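Local atomic coordinates of Low molecular weight protein-tyrosine-phosphatase PtpA (Staphylococcus aureus, PDB entry 3ROF), a protein that removes phosphate from phosphotyrosine in proteins and probably acts as a secreted effector that counteracts host defences during infection. Residues V12-N16 / S43-S48; I17-M22 / P54-T59; M22-I26 / V135-L140; R30-I36 / C143-D148; M90-V95 / L109-L113. All blocks are in the same frame, centred on the assembly; numbering follows the deposited sequence.

Interaction 1 (V12-N16 / S43-S48); sequences VCLGN and SRGTGS. With PO4 (phosphate ion), chain C; PO4 (phosphate ion), chain D.
Two neighbouring parallel strands end here, and the turns that follow them stay in touch. Val12 pairs with Arg44 and Cys13 with Gly45, each with CA atoms 4.9 Å apart. Backbone hydrogen bonds link Cys13 N to Arg44 O (3.1 Å), Thr46 N to Cys13 O (3.0 Å) and Gly47 N to Leu14 O (2.8 Å). Asn16, with positive phi and chi1 t, gives ND2 to Ser43 OG at 2.9 Å. Ser48 OG bonds weakly to Gly15 O at 2.8 Å. A CB on Gly45 would clash with Leu14 O and Asn16 N in this conformation. Apolar contact is Val12 CG1 on Thr46 CG2 (3.8 Å). Cys13, the nucleophile by similarity, opens the family's phosphate-binding P-loop. A phosphate ion sits in it, held by Gly15 N at 2.9 Å from its O2. Arg44 NH1 holds a second phosphate through O3 (2.9 Å). Helix 19-33 touches Cys13 and Ser43, with Glu24 on Ser43 OG and Ser20 on Asn16 ND2. Helix 92-101 packs on Val12 and Thr46.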
# COMPACT_ATOMS: atom_id res chain seq x y z
N VAL A 12 -0.08 1.31 3.38
CA VAL A 12 0.49 2.09 4.49
C VAL A 12 1.62 1.32 5.13
O VAL A 12 1.49 0.14 5.48
CB VAL A 12 -0.56 2.43 5.57
CG1 VAL A 12 0.05 3.27 6.66
CG2 VAL A 12 -1.75 3.16 4.96
N CYS A 13 2.76 1.99 5.26
CA CYS A 13 3.93 1.45 5.92
C CYS A 13 4.42 2.49 6.92
O CYS A 13 3.63 3.31 7.36
CB CYS A 13 5.02 1.00 4.89
SG CYS A 13 5.64 2.32 3.83
N LEU A 14 5.69 2.42 7.34
CA LEU A 14 6.21 3.38 8.32
C LEU A 14 6.69 4.65 7.62
O LEU A 14 6.26 5.77 7.92
CB LEU A 14 7.32 2.74 9.14
CG LEU A 14 7.98 3.70 10.14
CD1 LEU A 14 6.99 4.22 11.16
CD2 LEU A 14 9.15 3.05 10.82
N GLY A 15 7.63 4.47 6.69
CA GLY A 15 8.28 5.60 6.07
C GLY A 15 7.65 6.14 4.80
O GLY A 15 7.97 7.24 4.35
N ASN A 16 6.78 5.33 4.18
CA ASN A 16 6.27 5.64 2.85
C ASN A 16 7.43 5.91 1.87
O ASN A 16 7.30 6.77 1.00
CB ASN A 16 5.26 6.79 2.84
CG ASN A 16 4.46 6.92 1.55
OD1 ASN A 16 4.12 8.04 1.16
ND2 ASN A 16 4.11 5.81 0.90
N SER A 43 -0.71 5.90 -1.15
CA SER A 43 0.12 5.36 -0.09
C SER A 43 0.43 6.42 0.96
O SER A 43 0.46 7.63 0.65
CB SER A 43 1.40 4.75 -0.64
OG SER A 43 2.22 5.71 -1.27
N ARG A 44 0.68 5.94 2.18
CA ARG A 44 1.02 6.79 3.29
C ARG A 44 2.03 6.06 4.16
O ARG A 44 2.11 4.83 4.15
CB ARG A 44 -0.22 7.08 4.15
CG ARG A 44 -1.35 7.84 3.52
CD ARG A 44 -0.95 9.26 3.19
NE ARG A 44 -2.08 10.11 2.79
CZ ARG A 44 -2.49 10.24 1.54
NH1 ARG A 44 -1.93 9.54 0.56
NH2 ARG A 44 -3.52 11.05 1.28
N GLY A 45 2.71 6.86 4.99
CA GLY A 45 3.61 6.35 6.00
C GLY A 45 3.20 6.92 7.36
O GLY A 45 3.00 8.11 7.48
N THR A 46 3.04 6.05 8.35
CA THR A 46 2.64 6.55 9.66
C THR A 46 3.69 7.47 10.27
O THR A 46 3.36 8.32 11.09
CB THR A 46 2.35 5.43 10.62
OG1 THR A 46 3.53 4.69 10.89
CG2 THR A 46 1.28 4.49 10.09
N GLY A 47 4.95 7.24 9.91
CA GLY A 47 6.07 7.95 10.50
C GLY A 47 6.93 8.70 9.54
O GLY A 47 8.06 9.03 9.89
N SER A 48 6.46 9.07 8.38
CA SER A 48 7.26 9.81 7.42
C SER A 48 7.63 11.16 8.00
O SER A 48 6.76 11.93 8.36
CB SER A 48 6.46 10.06 6.15
OG SER A 48 6.01 8.87 5.59
P PO4 C . 9.05 1.66 4.72
O1 PO4 C . 8.62 0.44 3.94
O2 PO4 C . 8.35 1.76 6.06
O3 PO4 C . 10.59 1.54 4.97
O4 PO4 C . 8.91 2.92 3.91
P PO4 D . -3.21 11.62 -2.51
O1 PO4 D . -3.99 11.78 -3.79
O2 PO4 D . -3.93 12.34 -1.41
O3 PO4 D . -3.15 10.19 -2.01
O4 PO4 D . -1.83 12.20 -2.59

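Interaction 2 (I17-M22 / P54-T59); sequences ICRSPM and PPHEGT. With PO4 (phosphate ion), chain C.
This buried contact joins the second half of the phosphate-binding loop, running into helix 19-33, to the loop leading into helix 57-65. Two hydrogen bonds fix it: His56 N to Ile17 O (2.8 Å) and Thr59 OG1 to Cys18 O (2.8 Å). The nearest CA atoms are those of Ile17 and Pro55, 4.3 Å apart. His56, chi1 t, is the N-cap of its helix and accepts Gly58 N on ND1 at 2.9 Å. Its ring lies obliquely to Cys18 SG, which is 4.2 Å from the ring centroid. Pro21 CB meets Pro55 CG at 4.0 Å. The CA-to-CB bond of Arg19 points away from 54-59; its guanidinium binds the phosphate ion. Arg19 N and Arg19 NE bond to phosphate O1 at 2.8 Å, and Arg19 NH2 to O2 at 2.9 Å. Ile17 N and Cys18 N bond to O4 at 2.9 and 2.8 Å. Such phosphate binding is characteristic of the P-loop of protein tyrosine phosphatases, which runs from Cys13 to Arg19, active-site residues by similarity.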
# COMPACT_ATOMS: atom_id res chain seq x y z
N ILE A 17 8.50 5.13 2.00
CA ILE A 17 9.59 5.15 1.04
C ILE A 17 9.91 3.78 0.46
O ILE A 17 10.42 3.74 -0.66
CB ILE A 17 10.86 5.86 1.60
CG1 ILE A 17 11.30 5.28 2.96
CG2 ILE A 17 10.64 7.34 1.68
CD1 ILE A 17 12.70 5.66 3.35
N CYS A 18 9.64 2.69 1.18
CA CYS A 18 10.05 1.37 0.66
C CYS A 18 8.82 0.56 0.29
O CYS A 18 8.55 0.34 -0.92
CB CYS A 18 10.90 0.60 1.66
SG CYS A 18 12.46 1.43 2.09
N ARG A 19 8.08 0.07 1.26
CA ARG A 19 7.03 -0.93 1.00
C ARG A 19 5.79 -0.39 0.35
O ARG A 19 5.35 -0.89 -0.69
CB ARG A 19 6.66 -1.66 2.30
CG ARG A 19 7.77 -2.55 2.82
CD ARG A 19 7.58 -3.00 4.28
NE ARG A 19 7.73 -1.87 5.16
CZ ARG A 19 7.45 -1.87 6.45
NH1 ARG A 19 7.08 -3.01 7.02
NH2 ARG A 19 7.57 -0.76 7.17
N SER A 20 5.16 0.61 0.95
CA SER A 20 3.90 1.07 0.39
C SER A 20 4.06 1.75 -0.97
O SER A 20 3.17 1.59 -1.79
CB SER A 20 3.08 1.90 1.37
OG SER A 20 3.70 3.12 1.76
N PRO A 21 5.16 2.47 -1.28
CA PRO A 21 5.27 2.96 -2.64
C PRO A 21 5.40 1.81 -3.64
O PRO A 21 4.88 1.87 -4.75
CB PRO A 21 6.55 3.84 -2.62
CG PRO A 21 6.65 4.27 -1.19
CD PRO A 21 6.21 3.04 -0.40
N MET A 22 6.16 0.77 -3.26
CA MET A 22 6.30 -0.34 -4.16
C MET A 22 4.93 -0.96 -4.48
O MET A 22 4.59 -1.24 -5.64
CB MET A 22 7.25 -1.41 -3.59
CG MET A 22 7.65 -2.37 -4.65
SD MET A 22 8.47 -3.88 -4.07
CE MET A 22 9.93 -3.21 -3.27
N PRO A 54 11.04 11.08 -2.95
CA PRO A 54 10.79 9.92 -3.81
C PRO A 54 11.02 8.63 -3.03
O PRO A 54 11.56 8.62 -1.92
CB PRO A 54 11.80 10.10 -4.94
CG PRO A 54 12.93 10.88 -4.28
CD PRO A 54 12.31 11.76 -3.25
N PRO A 55 10.63 7.50 -3.64
CA PRO A 55 10.85 6.22 -2.96
C PRO A 55 12.35 5.96 -2.74
O PRO A 55 13.24 6.48 -3.41
CB PRO A 55 10.22 5.20 -3.93
CG PRO A 55 9.21 5.99 -4.71
CD PRO A 55 9.89 7.33 -4.89
N HIS A 56 12.62 5.06 -1.81
CA HIS A 56 13.96 4.55 -1.56
C HIS A 56 14.55 4.02 -2.84
O HIS A 56 13.86 3.43 -3.68
CB HIS A 56 13.85 3.46 -0.50
CG HIS A 56 15.14 2.99 0.08
ND1 HIS A 56 16.05 2.21 -0.59
CD2 HIS A 56 15.63 3.13 1.34
CE1 HIS A 56 17.06 1.92 0.21
NE2 HIS A 56 16.84 2.47 1.38
N GLU A 57 15.86 4.17 -2.98
CA GLU A 57 16.59 3.60 -4.10
C GLU A 57 16.22 2.16 -4.37
O GLU A 57 16.07 1.78 -5.54
CB GLU A 57 18.10 3.74 -3.85
CG GLU A 57 18.97 2.98 -4.78
CD GLU A 57 20.46 3.22 -4.59
OE1 GLU A 57 20.86 4.35 -4.25
OE2 GLU A 57 21.22 2.27 -4.84
N GLY A 58 16.12 1.33 -3.35
CA GLY A 58 15.81 -0.08 -3.59
C GLY A 58 14.46 -0.31 -4.24
O GLY A 58 14.30 -1.24 -5.04
N THR A 59 13.46 0.51 -3.87
CA THR A 59 12.14 0.41 -4.48
C THR A 59 12.18 0.95 -5.89
O THR A 59 11.65 0.33 -6.81
CB THR A 59 11.09 1.10 -3.62
OG1 THR A 59 10.90 0.27 -2.47
CG2 THR A 59 9.79 1.30 -4.38
P PO4 C . 9.05 1.66 4.72
O1 PO4 C . 8.62 0.44 3.94
O2 PO4 C . 8.35 1.76 6.06
O3 PO4 C . 10.59 1.54 4.97
O4 PO4 C . 8.91 2.92 3.91

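Interaction 3 (M22-I26 / V135-L140); sequences MAEAI and VYDMVL
Helices 19-33 and 132-153 pack here through apolar side chains, with no hydrogen bond between the two segments. The axes of the short segments approach to 10.1 Å. Their N-to-C directions differ by 48°, with a signed crossing angle of -48°. Met22 points toward the other helix. With chi1 and chi2 t and chi3 m, its SD lies 3.8 Å from Val135 CG1 and 3.8 Å from Tyr136 CB. The sulfur lies near the plane of the Tyr136 ring, at its edge. Ala23 follows, and its small side chain lets the backbones come near. Ala23 CA is 6.1 Å from Val139 CA, and Ala23 CB meets Val139 CG2 at 4.1 Å. One turn after Met22, Ile26 (chi1 m, chi2 t) points toward the partner again. Its CD1 sits 3.7 Å from Val139 CG1 and 3.8 Å from Tyr136 CD1, while CG2 reaches Leu140 CD1 at 4.1 Å. Helix 57-65 covers a flank, touching Met22 and Tyr136, and His66 stacks on the Tyr136 ring. This is plain helix-helix packing in an alpha/beta fold, joining the helix after the P-loop to the long C-terminal helix.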
# COMPACT_ATOMS: atom_id res chain seq x y z
N MET A 22 6.16 0.77 -3.26
CA MET A 22 6.30 -0.34 -4.16
C MET A 22 4.93 -0.96 -4.48
O MET A 22 4.59 -1.24 -5.64
CB MET A 22 7.25 -1.41 -3.59
CG MET A 22 7.65 -2.37 -4.65
SD MET A 22 8.47 -3.88 -4.07
CE MET A 22 9.93 -3.21 -3.27
N ALA A 23 4.15 -1.21 -3.42
CA ALA A 23 2.84 -1.78 -3.58
C ALA A 23 1.92 -0.87 -4.42
O ALA A 23 1.18 -1.34 -5.26
CB ALA A 23 2.22 -2.09 -2.23
N GLU A 24 1.95 0.45 -4.13
CA GLU A 24 1.12 1.38 -4.86
C GLU A 24 1.42 1.29 -6.35
O GLU A 24 0.50 1.24 -7.17
CB GLU A 24 1.37 2.82 -4.37
CG GLU A 24 0.71 3.86 -5.21
CD GLU A 24 1.02 5.29 -4.84
OE1 GLU A 24 1.71 5.57 -3.85
OE2 GLU A 24 0.57 6.18 -5.63
N ALA A 25 2.70 1.35 -6.71
CA ALA A 25 3.06 1.37 -8.12
C ALA A 25 2.67 0.05 -8.81
O ALA A 25 2.17 0.06 -9.94
CB ALA A 25 4.55 1.61 -8.26
N ILE A 26 2.93 -1.07 -8.16
CA ILE A 26 2.58 -2.36 -8.74
C ILE A 26 1.05 -2.45 -8.93
O ILE A 26 0.57 -2.87 -9.97
CB ILE A 26 3.09 -3.53 -7.86
CG1 ILE A 26 4.61 -3.57 -7.86
CG2 ILE A 26 2.45 -4.85 -8.29
CD1 ILE A 26 5.20 -4.43 -6.78
N VAL A 135 10.16 -8.18 -0.88
CA VAL A 135 8.96 -7.35 -0.78
C VAL A 135 8.16 -7.41 -2.07
O VAL A 135 6.93 -7.57 -2.07
CB VAL A 135 9.32 -5.91 -0.37
CG1 VAL A 135 8.09 -5.02 -0.45
CG2 VAL A 135 9.95 -5.88 1.03
N TYR A 136 8.86 -7.26 -3.19
CA TYR A 136 8.24 -7.38 -4.51
C TYR A 136 7.49 -8.70 -4.62
O TYR A 136 6.33 -8.73 -5.03
CB TYR A 136 9.33 -7.26 -5.58
CG TYR A 136 8.85 -7.43 -6.99
CD1 TYR A 136 8.27 -6.39 -7.69
CD2 TYR A 136 8.98 -8.65 -7.62
CE1 TYR A 136 7.84 -6.55 -9.01
CE2 TYR A 136 8.55 -8.84 -8.93
CZ TYR A 136 8.00 -7.79 -9.61
OH TYR A 136 7.59 -8.00 -10.92
N ASP A 137 8.13 -9.81 -4.27
CA ASP A 137 7.50 -11.11 -4.36
C ASP A 137 6.25 -11.17 -3.48
O ASP A 137 5.23 -11.73 -3.87
CB ASP A 137 8.47 -12.22 -3.97
CG ASP A 137 9.62 -12.40 -4.93
OD1 ASP A 137 9.61 -11.89 -6.04
OD2 ASP A 137 10.58 -13.12 -4.55
N MET A 138 6.32 -10.57 -2.28
CA MET A 138 5.16 -10.55 -1.39
C MET A 138 4.02 -9.76 -1.99
O MET A 138 2.85 -10.21 -1.97
CB MET A 138 5.56 -9.98 -0.03
CG MET A 138 6.26 -11.02 0.82
SD MET A 138 6.89 -10.28 2.34
CE MET A 138 7.19 -11.76 3.33
N VAL A 139 4.29 -8.59 -2.57
CA VAL A 139 3.21 -7.84 -3.22
C VAL A 139 2.61 -8.62 -4.38
O VAL A 139 1.39 -8.72 -4.50
CB VAL A 139 3.73 -6.47 -3.73
CG1 VAL A 139 2.61 -5.74 -4.49
CG2 VAL A 139 4.21 -5.61 -2.58
N LEU A 140 3.45 -9.25 -5.20
CA LEU A 140 2.91 -10.03 -6.32
C LEU A 140 2.04 -11.17 -5.82
O LEU A 140 1.06 -11.56 -6.46
CB LEU A 140 4.02 -10.56 -7.22
CG LEU A 140 4.25 -9.72 -8.47
CD1 LEU A 140 4.64 -8.29 -8.14
CD2 LEU A 140 5.30 -10.40 -9.33

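Interaction 4 (R30-I36 / C143-D148); sequences RLKDRNI and CDNLID
Along helix 132-153, Cys143 points toward the end of helix 19-33 and its SG lies 3.8 Å from Arg30 CB. Asp144 (chi1 m) takes two arginines. Its OD1 accepts Arg30 NE at 2.8 Å and Arg34 NH1 at 2.9 Å, and its OD2 accepts Arg30 NH2 at 2.8 Å. Ile147, chi1 m and chi2 t, is the apolar centre. Its CD1 meets Arg30 CG (3.5 Å) and Leu31 CD2 (3.9 Å). Its CG2 meets Ile36 CD1 (3.5 Å) and lies over one face of the Arg34 guanidinium, 3.6 Å from NH1. Asp148 (chi1 m) uses OD1 to take Arg34 NH2 at 2.8 Å and Arg34 NH1 at 3.2 Å. Arg30 and Arg34 are four residues apart, as are Asp144 and Asp148, so each pair lines up. Asn35 follows the first helix in a Schellman motif, with Ile36 N on Leu31 O at 2.9 Å. The result is an Arg-Asp salt-bridge network between the end region of helix 19-33 and helix 132-153, beside the apolar contacts of Ile147.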
# COMPACT_ATOMS: atom_id res chain seq x y z
N ARG A 30 -1.04 -2.91 -12.32
CA ARG A 30 -1.80 -4.13 -12.46
C ARG A 30 -3.25 -3.79 -12.86
O ARG A 30 -3.83 -4.48 -13.71
CB ARG A 30 -1.75 -4.97 -11.18
CG ARG A 30 -2.41 -6.33 -11.36
CD ARG A 30 -1.75 -7.08 -12.48
NE ARG A 30 -2.16 -8.48 -12.53
CZ ARG A 30 -1.60 -9.34 -13.37
NH1 ARG A 30 -0.72 -8.90 -14.25
NH2 ARG A 30 -1.95 -10.61 -13.32
N LEU A 31 -3.83 -2.79 -12.20
CA LEU A 31 -5.18 -2.39 -12.54
C LEU A 31 -5.26 -1.93 -13.99
O LEU A 31 -6.22 -2.24 -14.71
CB LEU A 31 -5.61 -1.26 -11.63
CG LEU A 31 -5.85 -1.67 -10.18
CD1 LEU A 31 -5.81 -0.50 -9.21
CD2 LEU A 31 -7.16 -2.45 -10.02
N LYS A 32 -4.26 -1.18 -14.45
CA LYS A 32 -4.20 -0.75 -15.83
C LYS A 32 -4.17 -1.97 -16.77
O LYS A 32 -4.93 -2.06 -17.74
CB LYS A 32 -2.98 0.13 -16.03
CG LYS A 32 -2.86 0.72 -17.39
CD LYS A 32 -1.60 1.57 -17.53
CE LYS A 32 -1.51 2.18 -18.93
NZ LYS A 32 -0.32 3.05 -19.09
N ASP A 33 -3.31 -2.91 -16.46
CA ASP A 33 -3.13 -4.11 -17.29
C ASP A 33 -4.38 -5.01 -17.30
O ASP A 33 -4.61 -5.72 -18.29
CB ASP A 33 -1.90 -4.91 -16.85
CG ASP A 33 -0.59 -4.20 -17.16
OD1 ASP A 33 -0.61 -3.23 -17.95
OD2 ASP A 33 0.46 -4.58 -16.60
N ARG A 34 -5.15 -4.98 -16.22
CA ARG A 34 -6.41 -5.73 -16.10
C ARG A 34 -7.60 -4.92 -16.56
O ARG A 34 -8.74 -5.40 -16.52
CB ARG A 34 -6.64 -6.23 -14.67
CG ARG A 34 -5.66 -7.33 -14.28
CD ARG A 34 -5.86 -7.84 -12.89
NE ARG A 34 -7.18 -8.40 -12.76
CZ ARG A 34 -7.64 -8.99 -11.66
NH1 ARG A 34 -6.87 -9.15 -10.60
NH2 ARG A 34 -8.90 -9.42 -11.61
N ASN A 35 -7.39 -3.72 -17.06
CA ASN A 35 -8.48 -2.89 -17.57
C ASN A 35 -9.55 -2.61 -16.52
O ASN A 35 -10.75 -2.58 -16.83
CB ASN A 35 -9.08 -3.48 -18.84
CG ASN A 35 -8.10 -3.47 -19.97
OD1 ASN A 35 -7.54 -2.42 -20.30
ND2 ASN A 35 -7.87 -4.62 -20.57
N ILE A 36 -9.10 -2.36 -15.30
CA ILE A 36 -9.99 -1.99 -14.20
C ILE A 36 -9.78 -0.51 -13.89
O ILE A 36 -8.64 -0.10 -13.63
CB ILE A 36 -9.71 -2.85 -12.98
CG1 ILE A 36 -10.01 -4.30 -13.30
CG2 ILE A 36 -10.52 -2.38 -11.78
CD1 ILE A 36 -9.54 -5.23 -12.24
N CYS A 143 -1.42 -9.33 -5.01
CA CYS A 143 -1.98 -8.22 -5.75
C CYS A 143 -3.30 -8.59 -6.45
O CYS A 143 -4.29 -7.87 -6.28
CB CYS A 143 -0.94 -7.72 -6.75
SG CYS A 143 -1.42 -6.19 -7.59
N ASP A 144 -3.31 -9.67 -7.22
CA ASP A 144 -4.57 -9.99 -7.92
C ASP A 144 -5.67 -10.39 -6.93
O ASP A 144 -6.84 -10.08 -7.18
CB ASP A 144 -4.36 -11.08 -8.92
CG ASP A 144 -3.68 -10.58 -10.18
OD1 ASP A 144 -3.98 -9.47 -10.61
OD2 ASP A 144 -2.95 -11.39 -10.81
N ASN A 145 -5.34 -11.05 -5.82
CA ASN A 145 -6.36 -11.41 -4.84
C ASN A 145 -6.96 -10.17 -4.19
O ASN A 145 -8.18 -10.11 -3.95
CB ASN A 145 -5.74 -12.30 -3.77
CG ASN A 145 -5.41 -13.67 -4.26
OD1 ASN A 145 -5.99 -14.16 -5.23
ND2 ASN A 145 -4.45 -14.31 -3.61
N LEU A 146 -6.13 -9.17 -3.90
CA LEU A 146 -6.60 -7.92 -3.36
C LEU A 146 -7.53 -7.19 -4.36
O LEU A 146 -8.59 -6.67 -4.00
CB LEU A 146 -5.40 -7.04 -2.97
CG LEU A 146 -5.76 -5.62 -2.52
CD1 LEU A 146 -6.65 -5.63 -1.26
CD2 LEU A 146 -4.46 -4.85 -2.25
N ILE A 147 -7.08 -7.10 -5.61
CA ILE A 147 -7.92 -6.51 -6.63
C ILE A 147 -9.26 -7.21 -6.70
O ILE A 147 -10.33 -6.58 -6.74
CB ILE A 147 -7.22 -6.54 -8.01
CG1 ILE A 147 -6.00 -5.59 -8.00
CG2 ILE A 147 -8.20 -6.16 -9.11
CD1 ILE A 147 -5.13 -5.68 -9.23
N ASP A 148 -9.25 -8.53 -6.81
CA ASP A 148 -10.50 -9.27 -6.92
C ASP A 148 -11.41 -8.99 -5.73
O ASP A 148 -12.62 -8.80 -5.90
CB ASP A 148 -10.24 -10.79 -6.92
CG ASP A 148 -9.55 -11.31 -8.16
OD1 ASP A 148 -9.27 -10.56 -9.11
OD2 ASP A 148 -9.30 -12.53 -8.16

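Interaction 5 (M90-V95 / L109-L113); sequences MDQSNV and LFKLL
The contact belongs to a beta-alpha-beta unit, strand 86-89, helix 92-101 and strand 108-111, at the edge of the parallel sheet. Asp91 is the N-cap of the helix. With chi1 p, its OD1 accepts Asn94 N at 2.9 Å and Ser93 OG at 2.7 Å. Asn94 OD1 returns a bond to Asp91 N at 2.9 Å, which completes a capping box. Asp91 OD2 is used by Arg19, an active-site residue by similarity, in a salt bridge. Across the two segments, Met90 and Lys111 have the closest CA atoms, 5.6 Å apart. Lys111 is extended, with all four chi angles m or t, and its NZ donates to Gln92 OE1 at 2.7 Å. The same NZ forms a salt bridge with Asp122. In this unit the start of the helix thus packs on the strand that the crossover leads to. Val95 points toward that strand: its CG1 meets Leu109 CD2 at 4.1 Å and its CG2 meets Lys111 CG at 3.8 Å. Met90, chi1 and chi2 m, brings SD to 4.0 Å from Leu112 CD2. A water bridges the two segments, donating to Met90 O at 2.9 Å and accepting from Leu113 N at 3.0 Å.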
# COMPACT_ATOMS: atom_id res chain seq x y z
N MET A 90 1.38 -2.92 6.01
CA MET A 90 2.42 -3.91 5.78
C MET A 90 2.69 -4.83 6.96
O MET A 90 2.89 -6.04 6.75
CB MET A 90 3.70 -3.22 5.32
CG MET A 90 3.49 -2.45 4.02
SD MET A 90 3.20 -3.59 2.65
CE MET A 90 2.40 -2.50 1.51
N ASP A 91 2.73 -4.29 8.17
CA ASP A 91 3.07 -5.08 9.33
C ASP A 91 2.20 -4.65 10.53
O ASP A 91 1.35 -3.74 10.43
CB ASP A 91 4.60 -5.01 9.62
CG ASP A 91 5.09 -3.65 10.11
OD1 ASP A 91 4.31 -2.95 10.75
OD2 ASP A 91 6.28 -3.33 9.84
N GLN A 92 2.34 -5.39 11.63
CA GLN A 92 1.48 -5.16 12.78
C GLN A 92 1.68 -3.77 13.35
O GLN A 92 0.71 -3.15 13.82
CB GLN A 92 1.76 -6.18 13.86
CG GLN A 92 0.81 -6.09 15.03
CD GLN A 92 -0.65 -6.34 14.61
OE1 GLN A 92 -0.93 -7.25 13.84
NE2 GLN A 92 -1.58 -5.53 15.13
N SER A 93 2.92 -3.27 13.39
CA SER A 93 3.12 -1.92 13.92
C SER A 93 2.37 -0.90 13.10
O SER A 93 1.86 0.07 13.63
CB SER A 93 4.61 -1.58 14.01
OG SER A 93 5.23 -1.36 12.74
N ASN A 94 2.30 -1.12 11.79
CA ASN A 94 1.55 -0.22 10.95
C ASN A 94 0.04 -0.23 11.31
O ASN A 94 -0.58 0.85 11.44
CB ASN A 94 1.69 -0.59 9.48
CG ASN A 94 3.10 -0.68 8.94
OD1 ASN A 94 3.31 -1.45 8.00
ND2 ASN A 94 4.03 0.13 9.43
N VAL A 95 -0.53 -1.42 11.49
CA VAL A 95 -1.94 -1.56 11.91
C VAL A 95 -2.15 -0.79 13.21
O VAL A 95 -3.08 0.02 13.35
CB VAL A 95 -2.31 -3.03 12.07
CG1 VAL A 95 -3.68 -3.15 12.77
CG2 VAL A 95 -2.32 -3.74 10.71
N LEU A 109 -9.60 -2.09 7.10
CA LEU A 109 -8.16 -2.17 7.35
C LEU A 109 -7.71 -3.63 7.35
O LEU A 109 -8.24 -4.45 8.09
CB LEU A 109 -7.87 -1.52 8.71
CG LEU A 109 -6.43 -1.56 9.23
CD1 LEU A 109 -5.46 -0.90 8.29
CD2 LEU A 109 -6.39 -0.91 10.58
N PHE A 110 -6.72 -3.93 6.52
CA PHE A 110 -6.17 -5.29 6.35
C PHE A 110 -4.66 -5.19 6.39
O PHE A 110 -4.11 -4.11 6.17
CB PHE A 110 -6.54 -5.86 4.99
CG PHE A 110 -7.99 -6.01 4.78
CD1 PHE A 110 -8.65 -7.09 5.33
CD2 PHE A 110 -8.71 -5.15 3.99
CE1 PHE A 110 -10.01 -7.28 5.12
CE2 PHE A 110 -10.10 -5.34 3.78
CZ PHE A 110 -10.72 -6.40 4.35
N LYS A 111 -3.98 -6.32 6.58
CA LYS A 111 -2.58 -6.47 6.23
C LYS A 111 -2.48 -7.05 4.83
O LYS A 111 -3.28 -7.88 4.43
CB LYS A 111 -1.86 -7.39 7.20
CG LYS A 111 -1.68 -6.80 8.57
CD LYS A 111 -0.91 -7.85 9.48
CE LYS A 111 -0.72 -7.41 10.90
NZ LYS A 111 -0.06 -8.53 11.60
N LEU A 112 -1.46 -6.61 4.08
CA LEU A 112 -1.22 -7.07 2.73
C LEU A 112 -1.28 -8.58 2.62
O LEU A 112 -1.90 -9.13 1.69
CB LEU A 112 0.12 -6.57 2.24
CG LEU A 112 0.51 -6.99 0.81
CD1 LEU A 112 -0.28 -6.23 -0.21
CD2 LEU A 112 1.99 -6.80 0.56
N LEU A 113 -0.60 -9.28 3.53
CA LEU A 113 -0.43 -10.73 3.37
C LEU A 113 -1.68 -11.53 3.76
O LEU A 113 -1.69 -12.75 3.59
CB LEU A 113 0.84 -11.19 4.09
CG LEU A 113 2.13 -10.67 3.43
CD1 LEU A 113 3.32 -11.08 4.29
CD2 LEU A 113 2.32 -11.19 2.00
O HOH W 1 1.22 -8.08 5.58

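In the fold
Interactions 1 and 2 split the phosphate-binding loop, and both hold the same phosphate ion; their centres are 10 Å apart. Cys13 SG lies 2.9 Å from Ser20 OG where they meet. Interaction 5 reaches this site from the strand 86-89 side of strand 7-13, across from strand 39-45: Arg19 NH1 of interaction 2 forms a salt bridge with Asp91 OD2 at 2.9 Å. Interaction 3 shares Met22 with interaction 2. It also meets interaction 5, with Val139 CG2 4.0 Å from Leu112 CD2. Interaction 4 continues the same helix pair as interaction 3, with centres 12 Å apart. It is the remote one, its centre about 23 Å from that of interaction 1.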